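Local coordinates for protein catechol 1,2-dioxygenase (Acinetobacter sp., PDB 1DMH) that catalyses the iron(III)-dependent intradiol ring cleavage of catechol with molecular oxygen, giving cis,cis-muconate in the beta-ketoadipate pathway, at residues A[72-77]-A[209-214]; A[138-143]-A[149-154]; A[194-199]-A[265-270]. One frame throughout, in Å; residues are numbered along the deposited sequence.

Interaction 1 of 3, residues A[72-77]-A[209-214]. With MCT (4-methylcatechol), chain D; LIO ([1-pentadecanoyl-2-decanoyl-glycerol-3-yl]phosphonyl choline), chain E.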
loop_
_atom_site.group_PDB
_atom_site.type_symbol
_atom_site.label_atom_id
_atom_site.label_comp_id
_atom_site.label_asym_id
_atom_site.label_seq_id
_atom_site.Cartn_x
_atom_site.Cartn_y
_atom_site.Cartn_z
ATOM N N GLY A 72 -0.850 -8.853 2.516
ATOM C CA GLY A 72 -1.312 -10.208 2.222
ATOM C C GLY A 72 -2.358 -10.711 3.201
ATOM O O GLY A 72 -2.901 -11.810 3.039
ATOM N N LEU A 73 -2.642 -9.902 4.222
ATOM C CA LEU A 73 -3.654 -10.238 5.223
ATOM C C LEU A 73 -4.911 -9.423 4.849
ATOM O O LEU A 73 -6.050 -9.913 4.923
ATOM C CB LEU A 73 -3.141 -9.862 6.614
ATOM C CG LEU A 73 -3.983 -10.325 7.796
ATOM C CD1 LEU A 73 -4.031 -11.872 7.828
ATOM C CD2 LEU A 73 -3.357 -9.768 9.089
ATOM N N LEU A 74 -4.701 -8.192 4.398
ATOM C CA LEU A 74 -5.825 -7.343 3.971
ATOM C C LEU A 74 -6.438 -7.896 2.662
ATOM O O LEU A 74 -7.652 -7.860 2.475
ATOM C CB LEU A 74 -5.379 -5.896 3.672
ATOM C CG LEU A 74 -6.322 -4.708 3.947
ATOM C CD1 LEU A 74 -6.077 -3.660 2.896
ATOM C CD2 LEU A 74 -7.742 -5.122 4.071
ATOM N N SER A 75 -5.585 -8.381 1.756
ATOM C CA SER A 75 -6.035 -8.918 0.480
ATOM C C SER A 75 -7.171 -9.927 0.684
ATOM O O SER A 75 -8.258 -9.750 0.141
ATOM C CB SER A 75 -4.861 -9.574 -0.258
ATOM O OG SER A 75 -5.256 -10.102 -1.510
ATOM N N PRO A 76 -6.931 -11.013 1.437
ATOM C CA PRO A 76 -8.054 -11.943 1.606
ATOM C C PRO A 76 -9.262 -11.339 2.346
ATOM O O PRO A 76 -10.406 -11.716 2.080
ATOM C CB PRO A 76 -7.409 -13.137 2.340
ATOM C CG PRO A 76 -6.266 -12.473 3.112
ATOM C CD PRO A 76 -5.702 -11.552 2.052
ATOM N N GLY A 77 -9.005 -10.389 3.246
ATOM C CA GLY A 77 -10.087 -9.758 4.004
ATOM C C GLY A 77 -11.018 -8.949 3.113
ATOM O O GLY A 77 -12.202 -8.826 3.392
ATOM N N GLN A 209 -7.138 -5.000 10.780
ATOM C CA GLN A 209 -8.259 -4.945 11.689
ATOM C C GLN A 209 -8.817 -3.534 11.778
ATOM O O GLN A 209 -10.039 -3.345 11.895
ATOM C CB GLN A 209 -7.852 -5.436 13.067
ATOM C CG GLN A 209 -9.047 -5.584 13.996
ATOM C CD GLN A 209 -10.075 -6.539 13.437
ATOM O OE1 GLN A 209 -11.202 -6.146 13.136
ATOM N NE2 GLN A 209 -9.690 -7.796 13.281
ATOM N N GLN A 210 -7.937 -2.535 11.753
ATOM C CA GLN A 210 -8.402 -1.155 11.786
ATOM C C GLN A 210 -9.356 -0.874 10.621
ATOM O O GLN A 210 -10.404 -0.264 10.821
ATOM C CB GLN A 210 -7.230 -0.182 11.711
ATOM C CG GLN A 210 -6.270 -0.328 12.877
ATOM C CD GLN A 210 -6.930 -0.029 14.222
ATOM O OE1 GLN A 210 -6.409 -0.409 15.289
ATOM N NE2 GLN A 210 -8.075 0.674 14.181
ATOM N N LEU A 211 -9.007 -1.308 9.412
ATOM C CA LEU A 211 -9.888 -1.072 8.282
ATOM C C LEU A 211 -11.193 -1.882 8.454
ATOM O O LEU A 211 -12.296 -1.343 8.264
ATOM C CB LEU A 211 -9.217 -1.471 6.968
ATOM C CG LEU A 211 -9.603 -0.609 5.761
ATOM C CD1 LEU A 211 -9.136 -1.286 4.490
ATOM C CD2 LEU A 211 -11.074 -0.361 5.712
ATOM N N LEU A 212 -11.080 -3.164 8.807
ATOM C CA LEU A 212 -12.267 -4.009 8.977
ATOM C C LEU A 212 -13.221 -3.390 9.991
ATOM O O LEU A 212 -14.437 -3.486 9.837
ATOM C CB LEU A 212 -11.873 -5.431 9.406
ATOM C CG LEU A 212 -11.185 -6.302 8.340
ATOM C CD1 LEU A 212 -10.578 -7.568 8.956
ATOM C CD2 LEU A 212 -12.221 -6.661 7.255
ATOM N N ASN A 213 -12.675 -2.738 11.016
ATOM C CA ASN A 213 -13.516 -2.096 12.013
ATOM C C ASN A 213 -14.381 -1.038 11.363
ATOM O O ASN A 213 -15.570 -0.931 11.687
ATOM C CB ASN A 213 -12.696 -1.422 13.112
ATOM C CG ASN A 213 -12.104 -2.409 14.104
ATOM O OD1 ASN A 213 -12.543 -3.567 14.192
ATOM N ND2 ASN A 213 -11.121 -1.940 14.893
ATOM N N GLN A 214 -13.794 -0.266 10.447
ATOM C CA GLN A 214 -14.514 0.796 9.749
ATOM C C GLN A 214 -15.644 0.263 8.862
ATOM O O GLN A 214 -16.531 1.017 8.494
ATOM C CB GLN A 214 -13.566 1.611 8.884
ATOM C CG GLN A 214 -12.442 2.308 9.626
ATOM C CD GLN A 214 -12.936 3.361 10.585
ATOM O OE1 GLN A 214 -13.731 4.228 10.219
ATOM N NE2 GLN A 214 -12.453 3.308 11.820
HETATM C C1 MCT D . -5.366 -15.641 6.504
HETATM C C2 MCT D . -5.293 -16.945 5.985
HETATM C C3 MCT D . -4.899 -17.987 6.852
HETATM O O3 MCT D . -4.825 -19.265 6.361
HETATM C C4 MCT D . -4.588 -17.754 8.181
HETATM O O4 MCT D . -4.216 -18.806 8.980
HETATM C C5 MCT D . -4.653 -16.492 8.708
HETATM C C6 MCT D . -5.066 -15.377 7.817
HETATM C C MCT D . -5.790 -14.486 5.577
HETATM C C1 LIO E . -10.736 7.348 9.719
HETATM C C2 LIO E . -10.511 6.383 8.753
HETATM C C3 LIO E . -10.818 6.936 7.521
HETATM C C4 LIO E . -10.805 10.317 12.811
HETATM C C5 LIO E . -11.114 10.345 14.331
HETATM C C6 LIO E . -9.856 12.429 14.730
HETATM C C7 LIO E . -11.464 11.664 16.342
HETATM C C8 LIO E . -12.223 12.551 14.249
HETATM C C11 LIO E . -11.484 8.620 5.893
HETATM C C12 LIO E . -11.115 7.493 4.897
HETATM C C13 LIO E . -11.180 7.969 3.456
HETATM C C14 LIO E . -10.368 7.020 2.585
HETATM C C15 LIO E . -10.249 7.608 1.177
HETATM C C16 LIO E . -9.186 6.849 0.396
HETATM C C17 LIO E . -9.052 7.420 -1.015
HETATM C C18 LIO E . -8.632 6.311 -1.980
HETATM C C19 LIO E . -7.217 5.851 -1.641
HETATM C C20 LIO E . -6.257 6.381 -2.678
HETATM C C21 LIO E . -4.994 5.534 -2.656
HETATM C C22 LIO E . -3.994 6.146 -3.635
HETATM C C23 LIO E . -2.649 5.454 -3.498
HETATM C C24 LIO E . -1.669 6.083 -4.480
HETATM C C25 LIO E . -0.325 6.282 -3.791
HETATM C C31 LIO E . -8.654 4.630 7.980
HETATM C C32 LIO E . -9.421 4.049 6.773
HETATM C C33 LIO E . -8.556 4.176 5.505
HETATM C C34 LIO E . -9.167 3.331 4.384
HETATM C C35 LIO E . -8.446 3.599 3.064
HETATM C C36 LIO E . -7.748 2.323 2.609
HETATM C C37 LIO E . -7.720 2.245 1.082
HETATM C C38 LIO E . -7.006 0.954 0.663
HETATM C C39 LIO E . -7.939 0.101 -0.202
HETATM C C40 LIO E . -7.132 -0.991 -0.911
HETATM N N LIO E . -11.161 11.743 14.900
HETATM O O2 LIO E . -9.180 5.704 8.864
HETATM O O3 LIO E . -11.309 8.297 7.326
HETATM O O11 LIO E . -11.901 9.726 5.526
HETATM O O31 LIO E . -7.524 4.175 8.234
HETATM O O1P LIO E . -12.803 9.183 10.728
HETATM O O2P LIO E . -12.771 7.906 12.834
HETATM O O3P LIO E . -11.555 7.035 10.876
HETATM O O4P LIO E . -10.714 9.054 12.076
HETATM P P LIO E . -11.960 8.299 11.620
#
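The CA atoms of G77 and L212, in segments 72-77 and 209-214, are 7.9 Å apart, while those of L74 and Q209 are separated by 8.4 Å. The contact is made by three leucines, L74, L211 and L212, and the backbone of G77. L74 and L211 run roughly perpendicular, and CD1 of L211 is set against both methyls of L74, 4.1 Å from CD2 and 4.2 Å from CD1. Alongside, CD2 of L212 rests near the carbonyl oxygen of G77 at 4.4 Å. That oxygen accepts a hydrogen bond from NH1 of R217, a residue that the L212 side chain also touches. Chi1 of L73 (-171°) lays CG beside the carbonyl carbon, from where CD1 reaches to 3.7 Å from C6 of the 4-methylcatechol ring, beside P76, which faces the substrate methyl. On the other helix, CG of L211 meets the decanoyl chain of a bound phospholipid at its C34, 4.2 Å away. Around this apolar core, Y61 and L65 of helix 52-67 pack on L74, and Y61 also touches L211. V30 of the second subunit packs on L211. Helix 80-94 flanks S75 and P76, so the N-terminal helical region meets helix 207-214 of the catalytic part here.

Interaction 2 of 3, residues A[138-143]-A[149-154]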
loop_
_atom_site.group_PDB
_atom_site.type_symbol
_atom_site.label_atom_id
_atom_site.label_comp_id
_atom_site.label_asym_id
_atom_site.label_seq_id
_atom_site.Cartn_x
_atom_site.Cartn_y
_atom_site.Cartn_z
ATOM N N GLY A 138 -5.869 -39.647 5.729
ATOM C CA GLY A 138 -6.735 -39.755 4.584
ATOM C C GLY A 138 -6.018 -40.421 3.445
ATOM O O GLY A 138 -4.893 -40.891 3.595
ATOM N N THR A 139 -6.682 -40.457 2.301
ATOM C CA THR A 139 -6.121 -41.068 1.111
ATOM C C THR A 139 -6.113 -40.026 0.005
ATOM O O THR A 139 -7.004 -39.181 -0.058
ATOM C CB THR A 139 -6.991 -42.271 0.636
ATOM O OG1 THR A 139 -7.039 -43.275 1.661
ATOM C CG2 THR A 139 -6.417 -42.872 -0.663
ATOM N N ILE A 140 -5.100 -40.069 -0.852
ATOM C CA ILE A 140 -5.054 -39.153 -1.981
ATOM C C ILE A 140 -5.460 -39.963 -3.220
ATOM O O ILE A 140 -4.898 -41.021 -3.472
ATOM C CB ILE A 140 -3.637 -38.581 -2.205
ATOM C CG1 ILE A 140 -3.188 -37.808 -0.961
ATOM C CG2 ILE A 140 -3.626 -37.695 -3.467
ATOM C CD1 ILE A 140 -4.124 -36.651 -0.580
ATOM N N PHE A 141 -6.436 -39.475 -3.980
ATOM C CA PHE A 141 -6.889 -40.154 -5.195
ATOM C C PHE A 141 -6.492 -39.419 -6.466
ATOM O O PHE A 141 -6.565 -38.190 -6.506
ATOM C CB PHE A 141 -8.403 -40.300 -5.191
ATOM C CG PHE A 141 -8.923 -41.158 -4.086
ATOM C CD1 PHE A 141 -8.906 -42.547 -4.204
ATOM C CD2 PHE A 141 -9.447 -40.592 -2.933
ATOM C CE1 PHE A 141 -9.410 -43.361 -3.191
ATOM C CE2 PHE A 141 -9.960 -41.401 -1.907
ATOM C CZ PHE A 141 -9.940 -42.785 -2.042
ATOM N N ASP A 142 -6.081 -40.161 -7.500
ATOM C CA ASP A 142 -5.721 -39.536 -8.767
ATOM C C ASP A 142 -6.985 -39.151 -9.515
ATOM O O ASP A 142 -8.106 -39.363 -9.025
ATOM C CB ASP A 142 -4.850 -40.443 -9.655
ATOM C CG ASP A 142 -5.545 -41.743 -10.083
ATOM O OD1 ASP A 142 -6.788 -41.815 -10.178
ATOM O OD2 ASP A 142 -4.812 -42.701 -10.379
ATOM N N ALA A 143 -6.815 -38.585 -10.703
ATOM C CA ALA A 143 -7.967 -38.152 -11.464
ATOM C C ALA A 143 -8.940 -39.284 -11.813
ATOM O O ALA A 143 -10.094 -39.014 -12.157
ATOM C CB ALA A 143 -7.517 -37.421 -12.723
ATOM N N PRO A 149 -0.077 -43.356 -4.614
ATOM C CA PRO A 149 1.129 -43.346 -3.775
ATOM C C PRO A 149 2.099 -42.307 -4.325
ATOM O O PRO A 149 2.013 -41.919 -5.483
ATOM C CB PRO A 149 1.665 -44.777 -3.925
ATOM C CG PRO A 149 1.250 -45.120 -5.315
ATOM C CD PRO A 149 -0.204 -44.644 -5.316
ATOM N N ASN A 150 3.010 -41.846 -3.489
ATOM C CA ASN A 150 3.996 -40.867 -3.907
ATOM C C ASN A 150 3.530 -39.440 -4.155
ATOM O O ASN A 150 4.295 -38.626 -4.678
ATOM C CB ASN A 150 4.738 -41.396 -5.125
ATOM C CG ASN A 150 5.501 -42.683 -4.814
ATOM O OD1 ASN A 150 5.917 -43.400 -5.723
ATOM N ND2 ASN A 150 5.689 -42.976 -3.518
ATOM N N ALA A 151 2.290 -39.128 -3.784
ATOM C CA ALA A 151 1.788 -37.765 -3.924
ATOM C C ALA A 151 2.413 -36.999 -2.758
ATOM O O ALA A 151 2.681 -37.581 -1.701
ATOM C CB ALA A 151 0.255 -37.754 -3.818
ATOM N N LYS A 152 2.679 -35.710 -2.922
ATOM C CA LYS A 152 3.265 -34.953 -1.809
ATOM C C LYS A 152 2.180 -34.099 -1.164
ATOM O O LYS A 152 1.614 -33.205 -1.804
ATOM C CB LYS A 152 4.373 -34.047 -2.298
ATOM C CG LYS A 152 5.095 -33.235 -1.230
ATOM C CD LYS A 152 6.195 -32.487 -1.950
ATOM C CE LYS A 152 7.140 -31.766 -1.042
ATOM N NZ LYS A 152 8.367 -31.363 -1.808
ATOM N N VAL A 153 1.893 -34.399 0.096
ATOM C CA VAL A 153 0.869 -33.693 0.845
ATOM C C VAL A 153 1.564 -32.727 1.800
ATOM O O VAL A 153 2.323 -33.164 2.670
ATOM C CB VAL A 153 0.009 -34.681 1.678
ATOM C CG1 VAL A 153 -1.096 -33.924 2.418
ATOM C CG2 VAL A 153 -0.599 -35.763 0.770
ATOM N N GLU A 154 1.335 -31.427 1.626
ATOM C CA GLU A 154 1.924 -30.440 2.519
ATOM C C GLU A 154 0.845 -29.861 3.427
ATOM O O GLU A 154 -0.165 -29.368 2.951
ATOM C CB GLU A 154 2.576 -29.324 1.725
ATOM C CG GLU A 154 3.652 -29.841 0.815
ATOM C CD GLU A 154 4.356 -28.728 0.079
ATOM O OE1 GLU A 154 5.011 -27.892 0.735
ATOM O OE2 GLU A 154 4.245 -28.693 -1.158
#
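OD1 of D142 is gripped by two backbone amides, the N of D144, which makes an Asx turn, and the N of K146; this ties down the start of the connection that brings P149-E154 back to I140. The contact itself is apolar and centres on I140, whose CA lies 7.2 Å from that of A151. With CG1 anti to its carbonyl carbon (chi1 -61°), I140 sends its two branches to different partners. CG2 touches CB of A151 at 3.9 Å. CG1 approaches CG2 of V153 to 3.7 Å, and CD1 stands 3.9 Å from the same methyl, the isoleucine and valine passing one another pointing opposite ways. V153 uses the methyl that lies beside its backbone N. On the other side of strand 133-141, CG2 of T139 sits 3.8 Å above the F141 ring, offset toward its rim. The I140 side chain is further enclosed by V229, T184 and L290, and the N of A151 is hydrogen-bonded to OG1 of T184. Strand 133-141 pairs with 189-195 and 283-291, whereas 152-157 pairs with 179-183 and 220-230; the contact thus lies between two strands that do not pair with each other, in the apolar interior of the beta sandwich of intradiol dioxygenases.

Interaction 3 of 3, residues A[194-199]-A[265-270]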
loop_
_atom_site.group_PDB
_atom_site.type_symbol
_atom_site.label_atom_id
_atom_site.label_comp_id
_atom_site.label_asym_id
_atom_site.label_seq_id
_atom_site.Cartn_x
_atom_site.Cartn_y
_atom_site.Cartn_z
ATOM N N THR A 194 -0.767 -34.442 15.255
ATOM C CA THR A 194 -0.498 -33.040 15.533
ATOM C C THR A 194 -1.471 -32.602 16.644
ATOM O O THR A 194 -1.843 -33.431 17.485
ATOM C CB THR A 194 -0.672 -32.200 14.253
ATOM O OG1 THR A 194 -0.257 -30.859 14.511
ATOM C CG2 THR A 194 -2.111 -32.216 13.773
ATOM N N ILE A 195 -1.844 -31.323 16.697
ATOM C CA ILE A 195 -2.823 -30.880 17.693
ATOM C C ILE A 195 -3.933 -30.105 16.973
ATOM O O ILE A 195 -3.732 -29.627 15.851
ATOM C CB ILE A 195 -2.207 -29.946 18.789
ATOM C CG1 ILE A 195 -1.597 -28.709 18.137
ATOM C CG2 ILE A 195 -1.167 -30.695 19.620
ATOM C CD1 ILE A 195 -1.136 -27.670 19.131
ATOM N N LEU A 196 -5.098 -29.999 17.604
ATOM C CA LEU A 196 -6.210 -29.245 17.022
ATOM C C LEU A 196 -5.880 -27.772 17.052
ATOM O O LEU A 196 -5.541 -27.228 18.096
ATOM C CB LEU A 196 -7.501 -29.426 17.809
ATOM C CG LEU A 196 -8.521 -30.447 17.345
ATOM C CD1 LEU A 196 -9.723 -30.332 18.271
ATOM C CD2 LEU A 196 -8.950 -30.180 15.912
ATOM N N PRO A 197 -5.947 -27.107 15.898
ATOM C CA PRO A 197 -5.645 -25.680 15.880
ATOM C C PRO A 197 -6.829 -24.889 16.408
ATOM O O PRO A 197 -7.950 -25.413 16.504
ATOM C CB PRO A 197 -5.400 -25.419 14.404
ATOM C CG PRO A 197 -6.428 -26.287 13.783
ATOM C CD PRO A 197 -6.200 -27.591 14.533
ATOM N N ALA A 198 -6.568 -23.637 16.769
ATOM C CA ALA A 198 -7.611 -22.721 17.238
ATOM C C ALA A 198 -7.728 -21.730 16.087
ATOM O O ALA A 198 -6.788 -21.578 15.313
ATOM C CB ALA A 198 -7.159 -21.980 18.512
ATOM N N GLY A 199 -8.871 -21.075 15.964
ATOM C CA GLY A 199 -9.034 -20.094 14.911
ATOM C C GLY A 199 -7.966 -19.012 15.010
ATOM O O GLY A 199 -7.294 -18.855 16.039
ATOM N N ALA A 265 -14.232 -33.341 13.838
ATOM C CA ALA A 265 -13.111 -33.900 14.584
ATOM C C ALA A 265 -13.777 -34.774 15.653
ATOM O O ALA A 265 -14.347 -34.253 16.610
ATOM C CB ALA A 265 -12.303 -32.797 15.244
ATOM N N VAL A 266 -13.731 -36.085 15.471
ATOM C CA VAL A 266 -14.322 -37.029 16.412
ATOM C C VAL A 266 -13.455 -37.228 17.655
ATOM O O VAL A 266 -12.254 -37.491 17.545
ATOM C CB VAL A 266 -14.518 -38.387 15.736
ATOM C CG1 VAL A 266 -14.993 -39.410 16.738
ATOM C CG2 VAL A 266 -15.500 -38.238 14.588
ATOM N N GLU A 267 -14.055 -37.114 18.837
ATOM C CA GLU A 267 -13.311 -37.283 20.085
ATOM C C GLU A 267 -13.328 -38.710 20.610
ATOM O O GLU A 267 -14.383 -39.336 20.724
ATOM C CB GLU A 267 -13.858 -36.350 21.158
ATOM C CG GLU A 267 -13.704 -34.886 20.829
ATOM C CD GLU A 267 -12.266 -34.396 20.954
ATOM O OE1 GLU A 267 -11.393 -35.167 21.429
ATOM O OE2 GLU A 267 -12.014 -33.219 20.587
ATOM N N HIS A 268 -12.147 -39.219 20.925
ATOM C CA HIS A 268 -12.005 -40.567 21.447
ATOM C C HIS A 268 -11.495 -40.488 22.873
ATOM O O HIS A 268 -10.536 -39.766 23.151
ATOM C CB HIS A 268 -11.028 -41.344 20.585
ATOM C CG HIS A 268 -11.520 -41.565 19.194
ATOM N ND1 HIS A 268 -12.483 -42.501 18.889
ATOM C CD2 HIS A 268 -11.247 -40.913 18.039
ATOM C CE1 HIS A 268 -12.781 -42.419 17.606
ATOM N NE2 HIS A 268 -12.045 -41.462 17.068
ATOM N N THR A 269 -12.149 -41.213 23.778
ATOM C CA THR A 269 -11.754 -41.230 25.184
ATOM C C THR A 269 -11.611 -42.643 25.690
ATOM O O THR A 269 -11.018 -42.866 26.734
ATOM C CB THR A 269 -12.791 -40.543 26.071
ATOM O OG1 THR A 269 -14.091 -41.041 25.737
ATOM C CG2 THR A 269 -12.750 -39.047 25.886
ATOM N N ASP A 270 -12.146 -43.603 24.950
ATOM C CA ASP A 270 -12.074 -44.977 25.400
ATOM C C ASP A 270 -10.673 -45.555 25.260
ATOM O O ASP A 270 -9.999 -45.373 24.243
ATOM C CB ASP A 270 -13.072 -45.827 24.634
ATOM C CG ASP A 270 -12.603 -46.147 23.255
ATOM O OD1 ASP A 270 -11.819 -47.113 23.114
ATOM O OD2 ASP A 270 -12.991 -45.414 22.317
#
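L196, which follows the strand residues T194 and I195, reaches across to A265 and E267 at one end of the beta sandwich typical of intradiol dioxygenases. Its side chain starts toward 265-270, but CB is still 6.4 Å from CB of A265, and CG narrows that gap to 4.9 Å. Contact is made by the methyls. CD2 meets CB of A265 at 4.3 Å, an apolar touch between two partly exposed residues. CD1, anti to CA (chi2 -176°), comes instead to the carboxylate of E267, 4.4 Å from OE2, in loose van der Waals contact. The glutamate chain bends at chi2 (-73°), which brings the carboxylate round to the L196 side. In the order of strand pairing, 133-141 and 283-291 come between the two partners: L196 also packs on L134, while A265 packs on M286 and E267 on A284. The leucine thus adds a side-chain link between strands that do not pair directly. The contact lies near the surface, although the L196 side chain is about 6 Å from that of I225, a catechol-binding residue. H132 ties both sides together, its backbone being hydrogen-bonded to that of L196 and its NE2 to OE1 of E267.

Overall arrangement
Interactions 2 and 3 both reach the same set of paired strands of the beta sandwich, in which 133-141 and 189-195 are neighbours; their centres are 23 Å apart and their nearest atoms about 11 Å. Interaction 1 stands away from it, 34 Å from interaction 2 and 30 Å from interaction 3 between centres, and joins two helices beside the bound lipid and substrate. Along the chain, interaction 2 is nested within the loop closed by 72-77 and 209-214, interaction 3 follows it, and the segments of interactions 1 and 3 alternate. Interaction 1 joins the N-terminal helical region to the later catalytic part, while the other two contacts lie within the beta framework, whose strand 220-230 holds the iron ligands H224 and H226.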